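Local coordinates for 11S globulin subunit beta (Cucurbita maxima, PDB 2E9Q), which serves as a seed storage protein, a nutrient reservoir that is built from cupin-fold subunits and assembles into hexamers, at the interface of chains A and B. Coordinates in Å, arbitrary orientation; residue numbers count along the deposited sequence, not the author numbering. Chains: chain A/B, 11S globulin subunit beta.

Contact 1: the interface of chains A and B. Residues chain A 334, 355, 357-358, 386, 388; chain B 213-214, 217-218, 221.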
loop_
_atom_site.group_PDB
_atom_site.type_symbol
_atom_site.label_atom_id
_atom_site.label_comp_id
_atom_site.label_asym_id
_atom_site.label_seq_id
_atom_site.Cartn_x
_atom_site.Cartn_y
_atom_site.Cartn_z
ATOM N N MET A 334 -25.408 -2.381 -26.810
ATOM C CA MET A 334 -25.077 -3.075 -25.567
ATOM C C MET A 334 -23.574 -3.288 -25.403
ATOM O O MET A 334 -22.882 -3.618 -26.368
ATOM C CB MET A 334 -25.797 -4.424 -25.565
ATOM C CG MET A 334 -25.823 -5.157 -24.251
ATOM S SD MET A 334 -26.817 -6.648 -24.419
ATOM C CE MET A 334 -25.536 -7.919 -24.414
ATOM N N ARG A 355 -30.102 0.191 -19.290
ATOM C CA ARG A 355 -30.447 -0.822 -18.318
ATOM C C ARG A 355 -29.112 -1.467 -18.022
ATOM O O ARG A 355 -28.365 -1.807 -18.940
ATOM C CB ARG A 355 -31.405 -1.881 -18.874
ATOM C CG ARG A 355 -31.826 -2.874 -17.784
ATOM C CD ARG A 355 -32.625 -4.068 -18.293
ATOM N NE ARG A 355 -33.027 -4.932 -17.182
ATOM C CZ ARG A 355 -33.589 -6.131 -17.318
ATOM N NH1 ARG A 355 -33.826 -6.630 -18.524
ATOM N NH2 ARG A 355 -33.917 -6.832 -16.241
ATOM N N GLN A 357 -27.020 -4.426 -15.485
ATOM C CA GLN A 357 -27.070 -5.548 -14.566
ATOM C C GLN A 357 -25.656 -5.876 -14.114
ATOM O O GLN A 357 -24.718 -5.894 -14.922
ATOM C CB GLN A 357 -27.696 -6.783 -15.216
ATOM C CG GLN A 357 -29.176 -6.638 -15.563
ATOM C CD GLN A 357 -29.882 -7.979 -15.696
ATOM O OE1 GLN A 357 -29.363 -8.912 -16.304
ATOM N NE2 GLN A 357 -31.076 -8.074 -15.127
ATOM N N VAL A 358 -25.511 -6.125 -12.817
ATOM C CA VAL A 358 -24.226 -6.447 -12.220
ATOM C C VAL A 358 -24.392 -7.720 -11.405
ATOM O O VAL A 358 -25.370 -7.870 -10.676
ATOM C CB VAL A 358 -23.755 -5.308 -11.292
ATOM C CG1 VAL A 358 -22.377 -5.628 -10.736
ATOM C CG2 VAL A 358 -23.756 -3.973 -12.049
ATOM N N ILE A 386 -23.214 -5.908 -17.493
ATOM C CA ILE A 386 -23.799 -5.808 -18.814
ATOM C C ILE A 386 -24.540 -4.489 -18.883
ATOM O O ILE A 386 -25.244 -4.109 -17.946
ATOM C CB ILE A 386 -24.777 -6.968 -19.101
ATOM C CG1 ILE A 386 -24.006 -8.289 -19.158
ATOM C CG2 ILE A 386 -25.504 -6.718 -20.422
ATOM C CD1 ILE A 386 -24.855 -9.509 -19.490
ATOM N N ARG A 388 -26.976 -1.885 -21.464
ATOM C CA ARG A 388 -27.777 -1.810 -22.677
ATOM C C ARG A 388 -28.415 -0.440 -22.780
ATOM O O ARG A 388 -29.268 -0.073 -21.969
ATOM C CB ARG A 388 -28.845 -2.899 -22.680
ATOM C CG ARG A 388 -29.612 -3.006 -23.985
ATOM C CD ARG A 388 -30.281 -4.362 -24.092
ATOM N NE ARG A 388 -31.018 -4.509 -25.339
ATOM C CZ ARG A 388 -31.634 -5.626 -25.712
ATOM N NH1 ARG A 388 -31.598 -6.702 -24.932
ATOM N NH2 ARG A 388 -32.293 -5.660 -26.863
ATOM N N PHE B 213 -27.679 -12.964 -14.490
ATOM C CA PHE B 213 -28.166 -12.088 -15.568
ATOM C C PHE B 213 -29.487 -12.560 -16.184
ATOM O O PHE B 213 -29.786 -13.755 -16.209
ATOM C CB PHE B 213 -27.126 -11.981 -16.697
ATOM C CG PHE B 213 -25.925 -11.142 -16.351
ATOM C CD1 PHE B 213 -26.032 -9.762 -16.225
ATOM C CD2 PHE B 213 -24.682 -11.737 -16.146
ATOM C CE1 PHE B 213 -24.927 -8.987 -15.899
ATOM C CE2 PHE B 213 -23.566 -10.962 -15.819
ATOM C CZ PHE B 213 -23.693 -9.590 -15.696
ATOM N N ALA B 214 -30.253 -11.603 -16.700
ATOM C CA ALA B 214 -31.535 -11.862 -17.352
ATOM C C ALA B 214 -31.311 -12.661 -18.636
ATOM O O ALA B 214 -30.345 -12.407 -19.367
ATOM C CB ALA B 214 -32.217 -10.542 -17.679
ATOM N N PHE B 217 -30.454 -10.571 -22.024
ATOM C CA PHE B 217 -29.092 -10.074 -22.106
ATOM C C PHE B 217 -28.121 -11.130 -22.589
ATOM O O PHE B 217 -27.337 -10.884 -23.497
ATOM C CB PHE B 217 -28.646 -9.546 -20.747
ATOM C CG PHE B 217 -29.147 -8.166 -20.441
ATOM C CD1 PHE B 217 -30.154 -7.586 -21.208
ATOM C CD2 PHE B 217 -28.609 -7.440 -19.383
ATOM C CE1 PHE B 217 -30.615 -6.309 -20.930
ATOM C CE2 PHE B 217 -29.065 -6.158 -19.096
ATOM C CZ PHE B 217 -30.071 -5.593 -19.873
ATOM N N LEU B 218 -28.175 -12.312 -21.993
ATOM C CA LEU B 218 -27.260 -13.365 -22.394
ATOM C C LEU B 218 -27.524 -13.893 -23.802
ATOM O O LEU B 218 -26.610 -14.393 -24.462
ATOM C CB LEU B 218 -27.286 -14.504 -21.373
ATOM C CG LEU B 218 -26.829 -14.080 -19.969
ATOM C CD1 LEU B 218 -26.776 -15.292 -19.059
ATOM C CD2 LEU B 218 -25.463 -13.415 -20.046
ATOM N N ALA B 221 -25.998 -11.011 -25.875
ATOM C CA ALA B 221 -24.566 -11.047 -25.618
ATOM C C ALA B 221 -23.856 -12.169 -26.370
ATOM O O ALA B 221 -22.872 -11.924 -27.073
ATOM C CB ALA B 221 -24.310 -11.186 -24.125
#
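The side-chain carbonyl oxygen OE1 of A:Gln357 takes a hydrogen bond from the backbone N of B:Ala214, 2.9 Å away. The bond is nearly straight, 173° at the hydrogen, and lies in the amide plane on a lone pair of OE1. It gives a partner to the peptide N-H just before helix 215-222 of chain B. A glutamine suits this place because its aliphatic part also packs: CB lies 3.6 Å from CD1 of B:Phe213, and CG meets CE2 of B:Phe217 at the same spacing. B:Phe217, with 91 Å² of surface hidden, lies across the side chains that project from the neighbouring strands 353-359 and 384-390 of chain A. Its CD2 side touches CG2 of A:Ile386 at 3.4 Å, while its tip CZ reaches CD of A:Arg355, also at 3.4 Å. The extended methylenes of A:Arg355 and A:Arg388 thus line the ring with carbon, CD of A:Arg388 coming to CE1. A:Ile386 is branched to serve both aromatics: CG2, anti to the backbone N, goes to B:Phe217, and the CG1 arm goes to B:Phe213. At the end of that arm, methyl CD1 sits over one face of the B:Phe213 ring, 3.6 Å from its centroid and displaced toward the rim.

Contact 2: the interface of chains A and B. Residues chain A 337, 410-411, 417, 439, 443; chain B 210, 221-222.
Helix 215-222 of chain B ends at B:Phe222, whose ring enters a hydrophobic pocket of chain A formed by loop residue A:Ala411 and by A:Met417 and A:Leu439 from helices 416-419 and 433-441. The phenyl group is the main apolar plug, with 80 Å² of its residue hidden by chain A. Methyl CB of A:Ala411 lies over one face of the ring, 3.7 Å from the centroid and shifted toward the CD2-CE2 rim. Alanine suits this position because its short side chain lets the aromatic face come close to the chain A backbone. Around the same rim, CD2 of A:Leu439 approaches CD2 of B:Phe222 at 4.0 Å. The sulfur SD of A:Met417 reaches CE2 of B:Phe222 at 4.1 Å, its flexible chain bent at chi2 and chi3 and crossing the phenylalanine side chain at about a right angle. One residue earlier in the helix, methyl CB of B:Ala221 packs against CD of A:Pro337, 3.6 Å away, a small group against a rigid ring. The B:Ala221 carbonyl oxygen is close to the side-chain amide of A:Gln443, but the N-H of NE2 points elsewhere and no hydrogen bond is formed. In the loop that precedes the helix, B:Phe210 makes a looser apolar contact with A:Leu410, the two side chains running past each other in opposite directions; ring atom CE2 of B:Phe210 lies 4.1 Å from the branch carbon CG of A:Leu410.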
loop_
_atom_site.group_PDB
_atom_site.type_symbol
_atom_site.label_atom_id
_atom_site.label_comp_id
_atom_site.label_asym_id
_atom_site.label_seq_id
_atom_site.Cartn_x
_atom_site.Cartn_y
_atom_site.Cartn_z
ATOM N N PRO A 337 -20.869 -8.439 -21.702
ATOM C CA PRO A 337 -20.593 -8.767 -20.302
ATOM C C PRO A 337 -19.086 -8.787 -20.097
ATOM O O PRO A 337 -18.342 -9.352 -20.896
ATOM C CB PRO A 337 -21.229 -10.151 -20.126
ATOM C CG PRO A 337 -21.342 -10.688 -21.534
ATOM C CD PRO A 337 -21.728 -9.468 -22.315
ATOM N N LEU A 410 -16.454 -11.551 -21.550
ATOM C CA LEU A 410 -16.921 -12.917 -21.370
ATOM C C LEU A 410 -17.210 -13.578 -22.704
ATOM O O LEU A 410 -17.009 -14.785 -22.853
ATOM C CB LEU A 410 -18.167 -12.963 -20.479
ATOM C CG LEU A 410 -17.946 -12.798 -18.971
ATOM C CD1 LEU A 410 -16.773 -13.671 -18.540
ATOM C CD2 LEU A 410 -17.662 -11.352 -18.634
ATOM N N ALA A 411 -17.674 -12.791 -23.668
ATOM C CA ALA A 411 -17.975 -13.311 -25.003
ATOM C C ALA A 411 -17.520 -12.331 -26.087
ATOM O O ALA A 411 -17.415 -11.132 -25.837
ATOM C CB ALA A 411 -19.464 -13.572 -25.129
ATOM N N MET A 417 -14.374 -17.011 -23.103
ATOM C CA MET A 417 -15.051 -18.132 -23.735
ATOM C C MET A 417 -14.221 -18.634 -24.928
ATOM O O MET A 417 -14.062 -19.840 -25.126
ATOM C CB MET A 417 -16.455 -17.719 -24.186
ATOM C CG MET A 417 -17.566 -18.669 -23.730
ATOM S SD MET A 417 -17.970 -18.610 -21.957
ATOM C CE MET A 417 -16.939 -19.918 -21.309
ATOM N N LEU A 439 -21.644 -21.531 -28.923
ATOM C CA LEU A 439 -21.501 -20.704 -27.736
ATOM C C LEU A 439 -20.274 -19.794 -27.823
ATOM O O LEU A 439 -20.388 -18.578 -27.640
ATOM C CB LEU A 439 -21.406 -21.606 -26.500
ATOM C CG LEU A 439 -21.504 -20.992 -25.100
ATOM C CD1 LEU A 439 -20.254 -20.196 -24.784
ATOM C CD2 LEU A 439 -22.751 -20.122 -25.022
ATOM N N GLN A 443 -20.847 -14.945 -31.018
ATOM C CA GLN A 443 -20.694 -13.493 -31.042
ATOM C C GLN A 443 -19.381 -13.147 -31.735
ATOM O O GLN A 443 -18.303 -13.590 -31.313
ATOM C CB GLN A 443 -20.678 -12.920 -29.623
ATOM C CG GLN A 443 -20.640 -11.402 -29.588
ATOM C CD GLN A 443 -21.977 -10.791 -29.936
ATOM O OE1 GLN A 443 -22.075 -9.602 -30.237
ATOM N NE2 GLN A 443 -23.024 -11.604 -29.882
ATOM N N PHE B 210 -23.090 -16.217 -14.681
ATOM C CA PHE B 210 -24.154 -16.018 -15.657
ATOM C C PHE B 210 -25.547 -16.171 -15.069
ATOM O O PHE B 210 -26.486 -15.553 -15.553
ATOM C CB PHE B 210 -23.979 -16.978 -16.843
ATOM C CG PHE B 210 -22.700 -16.775 -17.584
ATOM C CD1 PHE B 210 -21.715 -17.751 -17.578
ATOM C CD2 PHE B 210 -22.440 -15.564 -18.225
ATOM C CE1 PHE B 210 -20.482 -17.526 -18.192
ATOM C CE2 PHE B 210 -21.208 -15.330 -18.842
ATOM C CZ PHE B 210 -20.230 -16.314 -18.821
ATOM N N ALA B 221 -25.998 -11.011 -25.875
ATOM C CA ALA B 221 -24.566 -11.047 -25.618
ATOM C C ALA B 221 -23.856 -12.169 -26.370
ATOM O O ALA B 221 -22.872 -11.924 -27.073
ATOM C CB ALA B 221 -24.310 -11.186 -24.125
ATOM N N PHE B 222 -24.346 -13.396 -26.231
ATOM C CA PHE B 222 -23.709 -14.527 -26.899
ATOM C C PHE B 222 -24.346 -14.923 -28.227
ATOM O O PHE B 222 -23.822 -15.788 -28.926
ATOM C CB PHE B 222 -23.701 -15.756 -25.990
ATOM C CG PHE B 222 -22.907 -15.583 -24.738
ATOM C CD1 PHE B 222 -23.367 -14.765 -23.714
ATOM C CD2 PHE B 222 -21.703 -16.262 -24.566
ATOM C CE1 PHE B 222 -22.646 -14.629 -22.541
ATOM C CE2 PHE B 222 -20.971 -16.129 -23.388
ATOM C CZ PHE B 222 -21.444 -15.313 -22.376
#

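Contact 3: the interface of chains A and B. Residues chain A 29, 344, 361, 381-383; chain B 82, 168-170, 175, 177.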
loop_
_atom_site.group_PDB
_atom_site.type_symbol
_atom_site.label_atom_id
_atom_site.label_comp_id
_atom_site.label_asym_id
_atom_site.label_seq_id
_atom_site.Cartn_x
_atom_site.Cartn_y
_atom_site.Cartn_z
ATOM N N LEU A 29 -21.517 -4.965 -0.594
ATOM C CA LEU A 29 -21.703 -4.861 -2.033
ATOM C C LEU A 29 -22.810 -5.745 -2.577
ATOM O O LEU A 29 -22.675 -6.310 -3.663
ATOM C CB LEU A 29 -20.404 -5.236 -2.725
ATOM C CG LEU A 29 -19.152 -4.554 -2.191
ATOM C CD1 LEU A 29 -17.924 -5.168 -2.854
ATOM C CD2 LEU A 29 -19.244 -3.056 -2.462
ATOM N N HIS A 344 -11.872 -0.669 -9.542
ATOM C CA HIS A 344 -13.284 -0.384 -9.400
ATOM C C HIS A 344 -13.581 0.516 -10.580
ATOM O O HIS A 344 -12.668 1.136 -11.146
ATOM C CB HIS A 344 -13.561 0.366 -8.097
ATOM C CG HIS A 344 -13.153 -0.388 -6.875
ATOM N ND1 HIS A 344 -13.774 -1.554 -6.480
ATOM C CD2 HIS A 344 -12.175 -0.153 -5.969
ATOM C CE1 HIS A 344 -13.195 -2.005 -5.381
ATOM N NE2 HIS A 344 -12.222 -1.173 -5.050
ATOM N N ASN A 361 -19.863 -12.671 -7.068
ATOM C CA ASN A 361 -19.248 -13.992 -7.015
ATOM C C ASN A 361 -20.198 -15.101 -6.564
ATOM O O ASN A 361 -19.889 -16.290 -6.703
ATOM C CB ASN A 361 -18.020 -13.947 -6.102
ATOM C CG ASN A 361 -18.353 -13.466 -4.697
ATOM O OD1 ASN A 361 -18.308 -14.235 -3.739
ATOM N ND2 ASN A 361 -18.690 -12.197 -4.574
ATOM N N GLN A 381 -14.550 -3.997 -8.416
ATOM C CA GLN A 381 -13.547 -4.800 -9.076
ATOM C C GLN A 381 -14.035 -6.253 -9.148
ATOM O O GLN A 381 -14.544 -6.803 -8.157
ATOM C CB GLN A 381 -12.242 -4.728 -8.268
ATOM C CG GLN A 381 -11.100 -5.591 -8.806
ATOM C CD GLN A 381 -9.963 -5.764 -7.799
ATOM O OE1 GLN A 381 -8.944 -6.375 -8.107
ATOM N NE2 GLN A 381 -10.145 -5.232 -6.590
ATOM N N ASN A 382 -13.891 -6.844 -10.334
ATOM C CA ASN A 382 -14.264 -8.233 -10.620
ATOM C C ASN A 382 -15.747 -8.553 -10.767
ATOM O O ASN A 382 -16.097 -9.662 -11.169
ATOM C CB ASN A 382 -13.679 -9.190 -9.574
ATOM C CG ASN A 382 -12.179 -9.103 -9.482
ATOM O OD1 ASN A 382 -11.472 -9.197 -10.488
ATOM N ND2 ASN A 382 -11.677 -8.926 -8.265
ATOM N N PHE A 383 -16.620 -7.610 -10.440
ATOM C CA PHE A 383 -18.049 -7.866 -10.574
ATOM C C PHE A 383 -18.405 -7.814 -12.063
ATOM O O PHE A 383 -17.982 -6.908 -12.786
ATOM C CB PHE A 383 -18.866 -6.842 -9.764
ATOM C CG PHE A 383 -18.926 -7.138 -8.266
ATOM C CD1 PHE A 383 -20.054 -6.766 -7.515
ATOM C CD2 PHE A 383 -17.879 -7.793 -7.614
ATOM C CE1 PHE A 383 -20.139 -7.044 -6.148
ATOM C CE2 PHE A 383 -17.951 -8.084 -6.230
ATOM C CZ PHE A 383 -19.085 -7.707 -5.499
ATOM N N ASN B 82 -10.594 -12.367 -6.451
ATOM C CA ASN B 82 -10.097 -11.031 -6.143
ATOM C C ASN B 82 -8.720 -11.021 -5.505
ATOM O O ASN B 82 -8.173 -9.963 -5.240
ATOM C CB ASN B 82 -11.089 -10.316 -5.221
ATOM C CG ASN B 82 -11.245 -11.011 -3.868
ATOM O OD1 ASN B 82 -11.165 -12.236 -3.769
ATOM N ND2 ASN B 82 -11.489 -10.227 -2.827
ATOM N N ASN B 168 -5.857 -6.768 -4.572
ATOM C CA ASN B 168 -7.257 -6.817 -4.135
ATOM C C ASN B 168 -7.686 -5.466 -3.577
ATOM O O ASN B 168 -7.177 -5.023 -2.556
ATOM C CB ASN B 168 -7.435 -7.927 -3.092
ATOM C CG ASN B 168 -8.780 -7.877 -2.391
ATOM O OD1 ASN B 168 -9.781 -7.435 -2.950
ATOM N ND2 ASN B 168 -8.804 -8.355 -1.153
ATOM N N GLN B 169 -8.624 -4.813 -4.254
ATOM C CA GLN B 169 -9.090 -3.503 -3.817
ATOM C C GLN B 169 -10.449 -3.541 -3.124
ATOM O O GLN B 169 -11.009 -2.492 -2.808
ATOM C CB GLN B 169 -9.176 -2.540 -5.003
ATOM C CG GLN B 169 -7.883 -2.386 -5.799
ATOM C CD GLN B 169 -7.931 -1.187 -6.743
ATOM O OE1 GLN B 169 -8.961 -0.520 -6.863
ATOM N NE2 GLN B 169 -6.819 -0.913 -7.416
ATOM N N ILE B 170 -10.988 -4.735 -2.898
ATOM C CA ILE B 170 -12.286 -4.829 -2.248
ATOM C C ILE B 170 -12.137 -4.851 -0.729
ATOM O O ILE B 170 -12.048 -3.800 -0.095
ATOM C CB ILE B 170 -13.052 -6.084 -2.698
ATOM C CG1 ILE B 170 -13.155 -6.108 -4.225
ATOM C CG2 ILE B 170 -14.447 -6.083 -2.082
ATOM C CD1 ILE B 170 -13.659 -7.418 -4.777
ATOM N N ARG B 175 -13.176 -14.012 -2.683
ATOM C CA ARG B 175 -14.332 -14.194 -3.550
ATOM C C ARG B 175 -13.888 -14.927 -4.821
ATOM O O ARG B 175 -12.910 -14.539 -5.456
ATOM C CB ARG B 175 -14.924 -12.832 -3.934
ATOM C CG ARG B 175 -15.324 -11.943 -2.761
ATOM C CD ARG B 175 -15.953 -10.642 -3.245
ATOM N NE ARG B 175 -16.554 -9.856 -2.167
ATOM C CZ ARG B 175 -15.878 -9.315 -1.158
ATOM N NH1 ARG B 175 -14.563 -9.469 -1.073
ATOM N NH2 ARG B 175 -16.521 -8.613 -0.231
ATOM N N PHE B 177 -15.227 -16.099 -8.552
ATOM C CA PHE B 177 -16.253 -15.999 -9.592
ATOM C C PHE B 177 -16.122 -17.149 -10.593
ATOM O O PHE B 177 -15.182 -17.182 -11.397
ATOM C CB PHE B 177 -16.123 -14.664 -10.353
ATOM C CG PHE B 177 -16.186 -13.442 -9.474
ATOM C CD1 PHE B 177 -15.153 -13.147 -8.588
ATOM C CD2 PHE B 177 -17.287 -12.597 -9.516
ATOM C CE1 PHE B 177 -15.219 -12.023 -7.752
ATOM C CE2 PHE B 177 -17.361 -11.467 -8.679
ATOM C CZ PHE B 177 -16.324 -11.188 -7.800
#
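A:Asn361 meets B:Phe177 first through CB, which sits over the centre of the ring, 3.5 Å from its centroid. Farther out, CG packs on CB of B:Arg175 at 3.6 Å, and the amide nitrogen ND2 lies 3.4 Å from CD of the same arginine. With chi1 57°, CG stands between the backbone N and the carbonyl carbon, which turns the amide off the ring and across the arginine methylenes. The opposite face of B:Phe177 receives the backbone O of A:Asn382, 3.3 Å above the plane near the rim, while CE2 of A:Phe383 comes to the ring's edge. A flat aromatic fits this slot, touched on both faces. Elsewhere, NE2 of A:His344 donates to the backbone O of B:Gln169 at 2.9 Å. The oxygen lies in the imidazole plane, but the donor stands 64° out of the carbonyl plane, away from a lone pair. Histidine suits the place because ND1 also accepts a longer bond from the backbone N of A:Gln381 at 3.2 Å, though this donor, well out of the ring plane, can steady the ring only loosely. Methyl CD1 of A:Leu29 touches CG2 of B:Ile170. The site joins chain A loops, including the turn leading into strand 384-390, to chain B loops and short strand 176-178.

Contact 4: the interface of chains A and B. Residues chain A 420, 428-429; chain B 77-78, 126, 146, 179-180.
Hydrogen bonding across the interface is carried by the phenol of A:Tyr429, whose OH donates to the backbone O of B:Leu179 at 2.7 Å. The donor stands 55° out of the carbonyl plane, so it does not follow a lone pair. Tyrosine suits this place because its long, rigid ring carries a hydroxyl from the end of helix 422-429 to a loop of chain B. Within chain B, indole NE1 of B:Trp146 donates to OE1 of B:Gln126 at 2.6 Å; the oxygen lies in the indole plane, so this bond helps hold the ring's rotation.

Apolar contacts complete the patch. Methyl CB of B:Ala180 rests 3.5 Å from CE2 of A:Tyr429 and 3.6 Å from CE of A:Met428, a small group that admits both side chains. A:Met428 meets B:Pro78 tip to tip, its sulfur SD 3.5 Å from ring carbon CG. Its chain runs extended to SD (chi2 170°) and then bends at chi3 (62°), which sets CE between B:Ala180 and the proline ring, with SD also on the proline; an unbranched, flexible side chain suits such a double contact. A:Leu420 sends one branch to the pyrrole side of the indole, its methyl CD2 lying 3.4 Å from CD1 of B:Trp146.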
loop_
_atom_site.group_PDB
_atom_site.type_symbol
_atom_site.label_atom_id
_atom_site.label_comp_id
_atom_site.label_asym_id
_atom_site.label_seq_id
_atom_site.Cartn_x
_atom_site.Cartn_y
_atom_site.Cartn_z
ATOM N N LEU A 420 -11.140 -20.844 -24.062
ATOM C CA LEU A 420 -11.382 -22.196 -23.583
ATOM C C LEU A 420 -11.629 -23.228 -24.664
ATOM O O LEU A 420 -12.417 -23.007 -25.576
ATOM C CB LEU A 420 -12.565 -22.190 -22.610
ATOM C CG LEU A 420 -12.366 -21.379 -21.320
ATOM C CD1 LEU A 420 -13.712 -20.993 -20.720
ATOM C CD2 LEU A 420 -11.540 -22.184 -20.353
ATOM N N MET A 428 -18.173 -28.232 -19.063
ATOM C CA MET A 428 -18.557 -27.098 -18.225
ATOM C C MET A 428 -20.056 -26.852 -18.216
ATOM O O MET A 428 -20.687 -26.826 -17.161
ATOM C CB MET A 428 -17.875 -25.805 -18.708
ATOM C CG MET A 428 -16.479 -25.552 -18.163
ATOM S SD MET A 428 -15.630 -24.169 -19.014
ATOM C CE MET A 428 -16.712 -22.761 -18.626
ATOM N N TYR A 429 -20.612 -26.648 -19.405
ATOM C CA TYR A 429 -22.028 -26.353 -19.557
ATOM C C TYR A 429 -22.934 -27.533 -19.884
ATOM O O TYR A 429 -24.089 -27.339 -20.250
ATOM C CB TYR A 429 -22.193 -25.267 -20.615
ATOM C CG TYR A 429 -21.522 -23.980 -20.210
ATOM C CD1 TYR A 429 -20.493 -23.431 -20.978
ATOM C CD2 TYR A 429 -21.886 -23.334 -19.035
ATOM C CE1 TYR A 429 -19.838 -22.272 -20.577
ATOM C CE2 TYR A 429 -21.244 -22.179 -18.625
ATOM C CZ TYR A 429 -20.219 -21.653 -19.397
ATOM O OH TYR A 429 -19.570 -20.522 -18.972
ATOM N N LEU B 77 -13.794 -26.609 -12.453
ATOM C CA LEU B 77 -14.321 -25.610 -13.361
ATOM C C LEU B 77 -13.586 -24.286 -13.230
ATOM O O LEU B 77 -13.085 -23.945 -12.153
ATOM C CB LEU B 77 -15.812 -25.419 -13.103
ATOM C CG LEU B 77 -16.579 -26.750 -13.072
ATOM C CD1 LEU B 77 -18.050 -26.490 -12.832
ATOM C CD2 LEU B 77 -16.376 -27.482 -14.393
ATOM N N PRO B 78 -13.515 -23.517 -14.334
ATOM C CA PRO B 78 -12.833 -22.218 -14.349
ATOM C C PRO B 78 -13.515 -21.104 -13.579
ATOM O O PRO B 78 -14.731 -20.940 -13.628
ATOM C CB PRO B 78 -12.741 -21.888 -15.837
ATOM C CG PRO B 78 -13.994 -22.474 -16.377
ATOM C CD PRO B 78 -14.068 -23.826 -15.664
ATOM N N GLN B 126 -6.565 -21.382 -25.798
ATOM C CA GLN B 126 -5.424 -21.057 -24.939
ATOM C C GLN B 126 -4.405 -22.180 -24.901
ATOM O O GLN B 126 -4.722 -23.321 -25.199
ATOM C CB GLN B 126 -5.924 -20.822 -23.506
ATOM C CG GLN B 126 -6.633 -22.053 -22.938
ATOM C CD GLN B 126 -7.405 -21.798 -21.645
ATOM O OE1 GLN B 126 -8.312 -22.555 -21.302
ATOM N NE2 GLN B 126 -7.045 -20.744 -20.926
ATOM N N TRP B 146 -8.529 -23.177 -14.839
ATOM C CA TRP B 146 -9.199 -24.454 -14.648
ATOM C C TRP B 146 -8.118 -25.525 -14.619
ATOM O O TRP B 146 -7.066 -25.375 -15.245
ATOM C CB TRP B 146 -10.191 -24.731 -15.783
ATOM C CG TRP B 146 -9.587 -24.669 -17.159
ATOM C CD1 TRP B 146 -9.596 -23.599 -18.009
ATOM C CD2 TRP B 146 -8.883 -25.720 -17.845
ATOM N NE1 TRP B 146 -8.948 -23.916 -19.177
ATOM C CE2 TRP B 146 -8.500 -25.209 -19.107
ATOM C CE3 TRP B 146 -8.542 -27.039 -17.516
ATOM C CZ2 TRP B 146 -7.788 -25.974 -20.047
ATOM C CZ3 TRP B 146 -7.827 -27.807 -18.457
ATOM C CH2 TRP B 146 -7.463 -27.264 -19.708
ATOM N N LEU B 179 -17.215 -19.397 -13.859
ATOM C CA LEU B 179 -17.826 -19.191 -15.170
ATOM C C LEU B 179 -18.873 -20.258 -15.495
ATOM O O LEU B 179 -19.754 -20.031 -16.321
ATOM C CB LEU B 179 -16.765 -19.186 -16.270
ATOM C CG LEU B 179 -15.595 -18.193 -16.183
ATOM C CD1 LEU B 179 -14.986 -18.042 -17.568
ATOM C CD2 LEU B 179 -16.066 -16.849 -15.688
ATOM N N ALA B 180 -18.778 -21.418 -14.849
ATOM C CA ALA B 180 -19.739 -22.497 -15.099
ATOM C C ALA B 180 -20.096 -23.282 -13.848
ATOM O O ALA B 180 -19.438 -23.162 -12.816
ATOM C CB ALA B 180 -19.192 -23.447 -16.146
#

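Contacts 1 and 2, whose C-alpha centres are about 11 Å apart, are two sides of one insertion: helix 215-222 of chain B and the loop that leads into it supply both, and B:Ala221 belongs to each. Contact 4 lies about 13 Å from contact 2 and continues it along the C-terminal helices of chain A, using helix 422-429 after 416-419. Contact 3 is about 18 to 20 Å from the others, but joins contact 1 through the chain A segment around strand 384-390. The two copies use different surfaces, as suits a head-to-tail ring such as the deposited trimer, plausibly half of the hexamer.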